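Penicillin-binding protein PbpB (PDB 6KGV) synthesises cross-linked peptidoglycan of the mycobacterial cell wall from lipid intermediates and binds penicillins in its transpeptidase domain. Local coordinates at residues 479-484 against 493-498. Sequence-based numbering, arbitrary orientation.
Sequences AQQINP and VYWITF. With AXL (2-{1-[2-amino-2-(4-hydroxy-phenyl)-acetylamino]-2-oxo-ethyl}-5,5-dimethyl-thiazolidine-4-carboxylic acid), chain F.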
loop_
_atom_site.group_PDB
_atom_site.type_symbol
_atom_site.label_atom_id
_atom_site.label_comp_id
_atom_site.label_asym_id
_atom_site.label_seq_id
_atom_site.Cartn_x
_atom_site.Cartn_y
_atom_site.Cartn_z
ATOM N N ALA A 479 14.211 2.894 3.956
ATOM C CA ALA A 479 14.896 1.613 3.870
ATOM C C ALA A 479 16.052 1.704 2.883
ATOM O O ALA A 479 15.886 2.202 1.763
ATOM C CB ALA A 479 13.936 0.506 3.438
ATOM N N GLN A 480 17.214 1.198 3.287
ATOM C CA GLN A 480 18.350 1.150 2.384
ATOM C C GLN A 480 18.162 0.033 1.365
ATOM O O GLN A 480 17.766 -1.080 1.715
ATOM C CB GLN A 480 19.643 0.958 3.165
ATOM C CG GLN A 480 19.982 2.153 4.058
ATOM C CD GLN A 480 21.090 1.837 5.037
ATOM O OE1 GLN A 480 20.875 1.811 6.252
ATOM N NE2 GLN A 480 22.285 1.582 4.513
ATOM N N GLN A 481 18.435 0.341 0.100
ATOM C CA GLN A 481 18.360 -0.656 -0.952
ATOM C C GLN A 481 19.651 -1.473 -1.021
ATOM O O GLN A 481 20.730 -1.008 -0.650
ATOM C CB GLN A 481 18.095 0.014 -2.298
ATOM C CG GLN A 481 16.822 0.847 -2.343
ATOM C CD GLN A 481 16.456 1.259 -3.747
ATOM O OE1 GLN A 481 17.008 0.738 -4.713
ATOM N NE2 GLN A 481 15.519 2.195 -3.873
ATOM N N ILE A 482 19.525 -2.712 -1.493
ATOM C CA ILE A 482 20.694 -3.566 -1.680
ATOM C C ILE A 482 21.483 -3.097 -2.896
ATOM O O ILE A 482 20.921 -2.901 -3.979
ATOM C CB ILE A 482 20.267 -5.031 -1.844
ATOM C CG1 ILE A 482 19.720 -5.585 -0.528
ATOM C CG2 ILE A 482 21.435 -5.861 -2.389
ATOM C CD1 ILE A 482 20.791 -5.794 0.524
ATOM N N ASN A 483 22.793 -2.916 -2.727
ATOM C CA ASN A 483 23.643 -2.571 -3.859
ATOM C C ASN A 483 23.932 -3.831 -4.663
ATOM O O ASN A 483 24.671 -4.710 -4.198
ATOM C CB ASN A 483 24.941 -1.910 -3.393
ATOM C CG ASN A 483 25.910 -1.636 -4.546
ATOM O OD1 ASN A 483 25.529 -1.673 -5.720
ATOM N ND2 ASN A 483 27.164 -1.331 -4.208
ATOM N N PRO A 484 23.377 -3.946 -5.873
ATOM C CA PRO A 484 23.464 -5.221 -6.607
ATOM C C PRO A 484 24.889 -5.686 -6.881
ATOM O O PRO A 484 25.095 -6.892 -7.054
ATOM C CB PRO A 484 22.697 -4.937 -7.910
ATOM C CG PRO A 484 22.663 -3.435 -8.040
ATOM C CD PRO A 484 22.664 -2.902 -6.637
ATOM N N VAL A 493 20.973 5.225 -0.990
ATOM C CA VAL A 493 19.891 4.854 -1.904
ATOM C C VAL A 493 18.779 4.216 -1.083
ATOM O O VAL A 493 18.988 3.170 -0.452
ATOM C CB VAL A 493 20.374 3.903 -3.011
ATOM C CG1 VAL A 493 19.256 3.655 -4.031
ATOM C CG2 VAL A 493 21.629 4.470 -3.696
ATOM N N TYR A 494 17.593 4.825 -1.107
ATOM C CA TYR A 494 16.523 4.430 -0.203
ATOM C C TYR A 494 15.217 4.155 -0.932
ATOM O O TYR A 494 14.927 4.741 -1.974
ATOM C CB TYR A 494 16.259 5.508 0.855
ATOM C CG TYR A 494 17.500 5.991 1.562
ATOM C CD1 TYR A 494 18.176 5.173 2.460
ATOM C CD2 TYR A 494 17.982 7.271 1.353
ATOM C CE1 TYR A 494 19.314 5.617 3.120
ATOM C CE2 TYR A 494 19.112 7.731 2.011
ATOM C CZ TYR A 494 19.777 6.896 2.891
ATOM O OH TYR A 494 20.910 7.341 3.544
ATOM N N TRP A 495 14.433 3.245 -0.364
ATOM C CA TRP A 495 12.992 3.249 -0.554
ATOM C C TRP A 495 12.413 4.137 0.531
ATOM O O TRP A 495 12.679 3.914 1.713
ATOM C CB TRP A 495 12.387 1.850 -0.455
ATOM C CG TRP A 495 12.726 0.927 -1.588
ATOM C CD1 TRP A 495 12.295 1.013 -2.888
ATOM C CD2 TRP A 495 13.533 -0.254 -1.510
ATOM N NE1 TRP A 495 12.802 -0.038 -3.630
ATOM C CE2 TRP A 495 13.562 -0.829 -2.810
ATOM C CE3 TRP A 495 14.239 -0.878 -0.473
ATOM C CZ2 TRP A 495 14.265 -1.997 -3.094
ATOM C CZ3 TRP A 495 14.938 -2.040 -0.756
ATOM C CH2 TRP A 495 14.949 -2.591 -2.061
ATOM N N ILE A 496 11.656 5.157 0.136
ATOM C CA ILE A 496 10.938 6.012 1.069
ATOM C C ILE A 496 9.491 5.534 1.097
ATOM O O ILE A 496 8.892 5.296 0.038
ATOM C CB ILE A 496 11.028 7.491 0.655
ATOM C CG1 ILE A 496 12.494 7.951 0.581
ATOM C CG2 ILE A 496 10.204 8.351 1.583
ATOM C CD1 ILE A 496 13.336 7.618 1.773
ATOM N N THR A 497 8.939 5.365 2.301
ATOM C CA THR A 497 7.587 4.861 2.482
ATOM C C THR A 497 6.823 5.736 3.456
ATOM O O THR A 497 7.399 6.349 4.364
ATOM C CB THR A 497 7.564 3.421 3.024
ATOM O OG1 THR A 497 8.494 3.305 4.108
ATOM C CG2 THR A 497 7.929 2.417 1.935
ATOM N N PHE A 498 5.509 5.783 3.254
ATOM C CA PHE A 498 4.596 6.288 4.262
ATOM C C PHE A 498 3.336 5.445 4.186
ATOM O O PHE A 498 2.922 5.034 3.101
ATOM C CB PHE A 498 4.275 7.784 4.067
ATOM C CG PHE A 498 3.637 8.437 5.289
ATOM C CD1 PHE A 498 2.273 8.329 5.518
ATOM C CD2 PHE A 498 4.410 9.139 6.206
ATOM C CE1 PHE A 498 1.684 8.912 6.633
ATOM C CE2 PHE A 498 3.831 9.732 7.328
ATOM C CZ PHE A 498 2.463 9.612 7.541
HETATM C C1 AXL F . 13.413 3.213 9.507
HETATM O O1 AXL F . 13.127 3.377 8.321
HETATM C C2 AXL F . 14.710 3.748 10.105
HETATM C C3 AXL F . 14.311 5.027 10.825
HETATM S S4 AXL F . 15.549 6.290 10.781
HETATM C C5 AXL F . 14.583 7.499 9.911
HETATM C C51 AXL F . 14.025 8.518 10.907
HETATM C C52 AXL F . 15.422 8.226 8.848
HETATM C C6 AXL F . 13.474 6.690 9.237
HETATM C C61 AXL F . 12.239 7.481 8.948
HETATM O O62 AXL F . 12.241 8.258 7.969
HETATM O O63 AXL F . 11.249 7.320 9.697
HETATM N N7 AXL F . 13.189 5.576 10.103
HETATM N N8 AXL F . 15.741 4.000 9.107
HETATM C C9 AXL F . 16.967 3.446 9.145
HETATM O O91 AXL F . 17.388 2.816 10.103
HETATM C C10 AXL F . 17.848 3.608 7.921
HETATM N N11 AXL F . 19.002 2.727 7.981
HETATM C C12 AXL F . 18.330 4.998 7.775
HETATM C C13 AXL F . 17.920 5.728 6.677
HETATM C C14 AXL F . 18.345 7.041 6.488
HETATM C C15 AXL F . 19.198 7.622 7.418
HETATM C C16 AXL F . 19.616 6.893 8.530
HETATM C C17 AXL F . 19.189 5.576 8.707
HETATM O O18 AXL F . 19.610 8.903 7.228
#
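Ala479 and Gln480 pair with Trp495 and Tyr494 as neighbouring antiparallel strands in the central sheet of the penicillin-binding transpeptidase fold, with the Ala479 side chain about 8 Å from that of Ser269, probably the acylated serine. Ala479 and Trp495 form a hydrogen-bonded pair: Ala479 N reaches Trp495 O at 2.9 Å, nearly straight at 172°, and Trp495 N returns to Ala479 O. Two residues further along, Gln481 N donates to Val493 O at 2.9 Å.

On the ligand side lies the non-hydrogen-bonded pair Gln480 and Tyr494. Gln480 CG meets the edge of the Tyr494 ring, 3.7 Å from CE1, and the extended chain beyond it carries OE1 to N11 of the bound amoxicillin-derived group, which donates a hydrogen bond. Tyr494 CE1 lies 3.8 Å from C14 of the ligand's hydroxyphenyl ring. Ser324, Asn326, Thr476 and Thr478 hydrogen-bond to the same ligand.

On the face of Ala479 and Trp495, the Gln481 side chain runs across the indole. Gln481 CG sits beside its own backbone N (chi1 -58°), which places it over the six-membered ring of Trp495, 3.5 Å from its centroid, a CH-pi contact; the amide follows, stacked 18° from the indole plane. Val493 CG1 packs against Gln481 CD. Gln481 NE2 hydrogen-bonds to Asp516 OD1 and, weakly, to Tyr494 O at 3.2 Å.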